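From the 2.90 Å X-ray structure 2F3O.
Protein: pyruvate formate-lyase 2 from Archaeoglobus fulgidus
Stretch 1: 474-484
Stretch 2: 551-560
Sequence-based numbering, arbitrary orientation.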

# COMPACT_ATOMS: atom_id res chain seq x y z
N LYS A 474 -46.03 -6.71 -17.30
CA LYS A 474 -47.43 -6.31 -17.39
C LYS A 474 -47.59 -4.87 -17.89
O LYS A 474 -47.92 -4.65 -19.04
CB LYS A 474 -48.21 -6.56 -16.08
CG LYS A 474 -47.37 -6.65 -14.80
CD LYS A 474 -47.21 -8.10 -14.31
CE LYS A 474 -46.20 -8.20 -13.15
NZ LYS A 474 -46.39 -7.07 -12.18
N PHE A 475 -47.33 -3.89 -17.03
CA PHE A 475 -47.48 -2.50 -17.40
C PHE A 475 -46.17 -1.97 -18.01
O PHE A 475 -45.18 -2.71 -18.07
CB PHE A 475 -47.91 -1.67 -16.18
CG PHE A 475 -49.38 -1.79 -15.86
CD1 PHE A 475 -49.92 -3.00 -15.40
CD2 PHE A 475 -50.22 -0.68 -16.01
CE1 PHE A 475 -51.26 -3.11 -15.11
CE2 PHE A 475 -51.57 -0.77 -15.72
CZ PHE A 475 -52.10 -2.00 -15.26
N LEU A 476 -46.16 -0.71 -18.46
CA LEU A 476 -44.94 -0.11 -19.03
C LEU A 476 -43.87 0.02 -17.96
O LEU A 476 -42.73 -0.36 -18.16
CB LEU A 476 -45.19 1.28 -19.62
CG LEU A 476 -43.92 1.99 -20.12
CD1 LEU A 476 -43.41 1.33 -21.38
CD2 LEU A 476 -44.11 3.48 -20.35
N GLU A 477 -44.29 0.53 -16.81
CA GLU A 477 -43.39 0.91 -15.73
C GLU A 477 -42.53 -0.23 -15.21
O GLU A 477 -41.36 -0.02 -14.88
CB GLU A 477 -44.20 1.50 -14.59
CG GLU A 477 -43.45 2.54 -13.81
CD GLU A 477 -44.04 2.76 -12.45
OE1 GLU A 477 -44.10 3.94 -12.03
OE2 GLU A 477 -44.45 1.76 -11.81
N ASP A 478 -43.10 -1.43 -15.14
CA ASP A 478 -42.35 -2.60 -14.70
C ASP A 478 -41.70 -3.38 -15.86
O ASP A 478 -41.13 -4.45 -15.65
CB ASP A 478 -43.22 -3.55 -13.87
CG ASP A 478 -44.18 -4.36 -14.73
OD1 ASP A 478 -45.18 -3.77 -15.19
OD2 ASP A 478 -43.93 -5.57 -14.94
N LEU A 479 -41.81 -2.87 -17.08
CA LEU A 479 -40.94 -3.35 -18.16
C LEU A 479 -39.64 -2.56 -18.10
O LEU A 479 -38.57 -3.08 -18.38
CB LEU A 479 -41.60 -3.23 -19.53
CG LEU A 479 -40.75 -3.65 -20.74
CD1 LEU A 479 -40.81 -5.14 -20.99
CD2 LEU A 479 -41.17 -2.91 -21.97
N LEU A 480 -39.74 -1.29 -17.72
CA LEU A 480 -38.57 -0.43 -17.54
C LEU A 480 -37.61 -0.99 -16.49
O LEU A 480 -36.40 -1.09 -16.74
CB LEU A 480 -38.99 1.00 -17.19
CG LEU A 480 -39.70 1.83 -18.24
CD1 LEU A 480 -39.63 3.32 -17.88
CD2 LEU A 480 -39.12 1.58 -19.62
N GLU A 481 -38.14 -1.37 -15.33
CA GLU A 481 -37.31 -1.97 -14.28
C GLU A 481 -36.68 -3.25 -14.80
O GLU A 481 -35.49 -3.49 -14.60
CB GLU A 481 -38.14 -2.30 -13.05
CG GLU A 481 -38.77 -1.12 -12.37
CD GLU A 481 -40.00 -1.54 -11.57
OE1 GLU A 481 -40.27 -2.76 -11.51
OE2 GLU A 481 -40.69 -0.65 -11.02
N LYS A 482 -37.49 -4.06 -15.47
CA LYS A 482 -37.03 -5.32 -16.03
C LYS A 482 -35.99 -5.10 -17.12
O LYS A 482 -35.11 -5.92 -17.29
CB LYS A 482 -38.22 -6.15 -16.54
CG LYS A 482 -39.04 -6.80 -15.42
CD LYS A 482 -40.20 -7.65 -15.96
CE LYS A 482 -40.96 -8.33 -14.83
NZ LYS A 482 -42.03 -7.51 -14.20
N LEU A 483 -36.07 -3.97 -17.82
CA LEU A 483 -35.09 -3.62 -18.86
C LEU A 483 -33.73 -3.27 -18.23
O LEU A 483 -32.71 -3.88 -18.59
CB LEU A 483 -35.60 -2.49 -19.76
CG LEU A 483 -34.65 -1.88 -20.80
CD1 LEU A 483 -34.26 -2.89 -21.85
CD2 LEU A 483 -35.27 -0.68 -21.45
N ARG A 484 -33.75 -2.32 -17.29
CA ARG A 484 -32.57 -1.88 -16.54
C ARG A 484 -31.84 -3.04 -15.88
O ARG A 484 -30.62 -3.10 -15.88
CB ARG A 484 -32.97 -0.89 -15.44
CG ARG A 484 -31.84 -0.03 -14.91
CD ARG A 484 -32.18 0.40 -13.49
NE ARG A 484 -31.51 1.63 -13.10
CZ ARG A 484 -32.04 2.84 -13.25
NH1 ARG A 484 -33.25 2.98 -13.77
NH2 ARG A 484 -31.37 3.92 -12.86
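Stretch 2 551-560: SLVAIEGALN

Residues 551-560 are helical throughout, the continuation of a helix that begins earlier in the chain, and they pack against the loop and helix of stretch 1. The two helices run nearly antiparallel, with 158° between their N-to-C directions and a closest axial approach of 11.6 Å. Between the helices the gap is filled by leucine and isoleucine side chains, while the segment at Leu476 comes closer: its CA is 6.6 Å from CA of Glu556.

Leu476 gives up the most surface, 78 Å². Its CA-to-CB bond points toward stretch 2, and the t, p rotamer places CD1 3.9 Å from CG2 of Ile555 and 4.1 Å from the carbonyl O of Leu552. Its CD2 lies 4.2 Å from CG of Glu556, the aliphatic part of a side chain whose end leads away, so the charged carboxylate is not buried in the contact.

Leu552, with 72 Å² covered by stretch 1, serves the more C-terminal part of that stretch. In its m, t rotamer, CD1 and CD2 both lie 4.0 Å from CD2 of Leu480; CD2 also lies 4.0 Å from CD2 of Leu479, and CD1 3.8 Å from CD2 of Leu483. A leucine suits this place, because its forked end can reach neighbours on successive turns. Ile555 follows one turn later, offering CG2 to Leu476 and CD1 to Leu479, whose CD2 is 3.8 Å from that CD1.

Leu559 (41 Å²) closes the row: its apolar CD1 packs 4.2 Å from CB of Leu476 and 3.9 Å from N of Leu476. The antiparallel course is plain: Leu552 meets Leu483, whereas Leu559 meets Leu476. Leu552, Ile555 and Leu559 recur at the three- and four-residue spacing that keeps side chains on one helical face. No hydrogen bond joins the stretches; the contact rests on apolar packing.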

# COMPACT_ATOMS: atom_id res chain seq x y z
N SER A 551 -38.74 1.30 -29.28
CA SER A 551 -39.64 0.23 -28.86
C SER A 551 -40.37 0.59 -27.59
O SER A 551 -41.42 0.04 -27.32
CB SER A 551 -38.88 -1.07 -28.64
OG SER A 551 -38.69 -1.82 -29.83
N LEU A 552 -39.83 1.51 -26.80
CA LEU A 552 -40.47 1.89 -25.56
C LEU A 552 -41.58 2.89 -25.81
O LEU A 552 -42.63 2.78 -25.18
CB LEU A 552 -39.47 2.43 -24.56
CG LEU A 552 -38.52 1.33 -24.11
CD1 LEU A 552 -37.42 1.89 -23.25
CD2 LEU A 552 -39.28 0.26 -23.41
N VAL A 553 -41.34 3.84 -26.71
CA VAL A 553 -42.36 4.82 -27.12
C VAL A 553 -43.52 4.12 -27.79
O VAL A 553 -44.69 4.42 -27.53
CB VAL A 553 -41.84 5.78 -28.20
CG1 VAL A 553 -42.63 7.07 -28.16
CG2 VAL A 553 -40.39 6.03 -28.02
N ALA A 554 -43.19 3.17 -28.65
CA ALA A 554 -44.17 2.40 -29.36
C ALA A 554 -44.94 1.47 -28.43
O ALA A 554 -46.08 1.14 -28.71
CB ALA A 554 -43.52 1.63 -30.49
N ILE A 555 -44.35 1.05 -27.32
CA ILE A 555 -45.09 0.26 -26.35
C ILE A 555 -46.01 1.19 -25.57
O ILE A 555 -47.17 0.85 -25.32
CB ILE A 555 -44.17 -0.55 -25.41
CG1 ILE A 555 -43.74 -1.84 -26.11
CG2 ILE A 555 -44.87 -0.94 -24.14
CD1 ILE A 555 -42.55 -2.51 -25.46
N GLU A 556 -45.50 2.38 -25.25
CA GLU A 556 -46.24 3.36 -24.45
C GLU A 556 -47.61 3.64 -25.05
O GLU A 556 -48.62 3.40 -24.39
CB GLU A 556 -45.46 4.66 -24.29
CG GLU A 556 -46.13 5.66 -23.36
CD GLU A 556 -45.50 7.03 -23.43
OE1 GLU A 556 -44.69 7.24 -24.35
OE2 GLU A 556 -45.79 7.89 -22.58
N GLY A 557 -47.62 4.09 -26.30
CA GLY A 557 -48.86 4.44 -27.00
C GLY A 557 -49.77 3.26 -27.32
O GLY A 557 -50.99 3.42 -27.35
N ALA A 558 -49.18 2.09 -27.55
CA ALA A 558 -49.97 0.90 -27.91
C ALA A 558 -50.73 0.30 -26.72
O ALA A 558 -51.80 -0.28 -26.88
CB ALA A 558 -49.09 -0.16 -28.55
N LEU A 559 -50.15 0.42 -25.54
CA LEU A 559 -50.85 0.03 -24.33
C LEU A 559 -51.92 1.07 -24.09
O LEU A 559 -53.10 0.73 -24.01
CB LEU A 559 -49.89 -0.03 -23.14
CG LEU A 559 -48.82 -1.12 -23.12
CD1 LEU A 559 -47.97 -0.95 -21.88
CD2 LEU A 559 -49.42 -2.51 -23.19
N ASN A 560 -51.47 2.32 -24.01
CA ASN A 560 -52.29 3.52 -23.80
C ASN A 560 -53.65 3.44 -24.48
O ASN A 560 -54.69 3.42 -23.82
CB ASN A 560 -51.54 4.74 -24.34
CG ASN A 560 -51.64 5.95 -23.44
OD1 ASN A 560 -50.65 6.38 -22.84
ND2 ASN A 560 -52.85 6.52 -23.34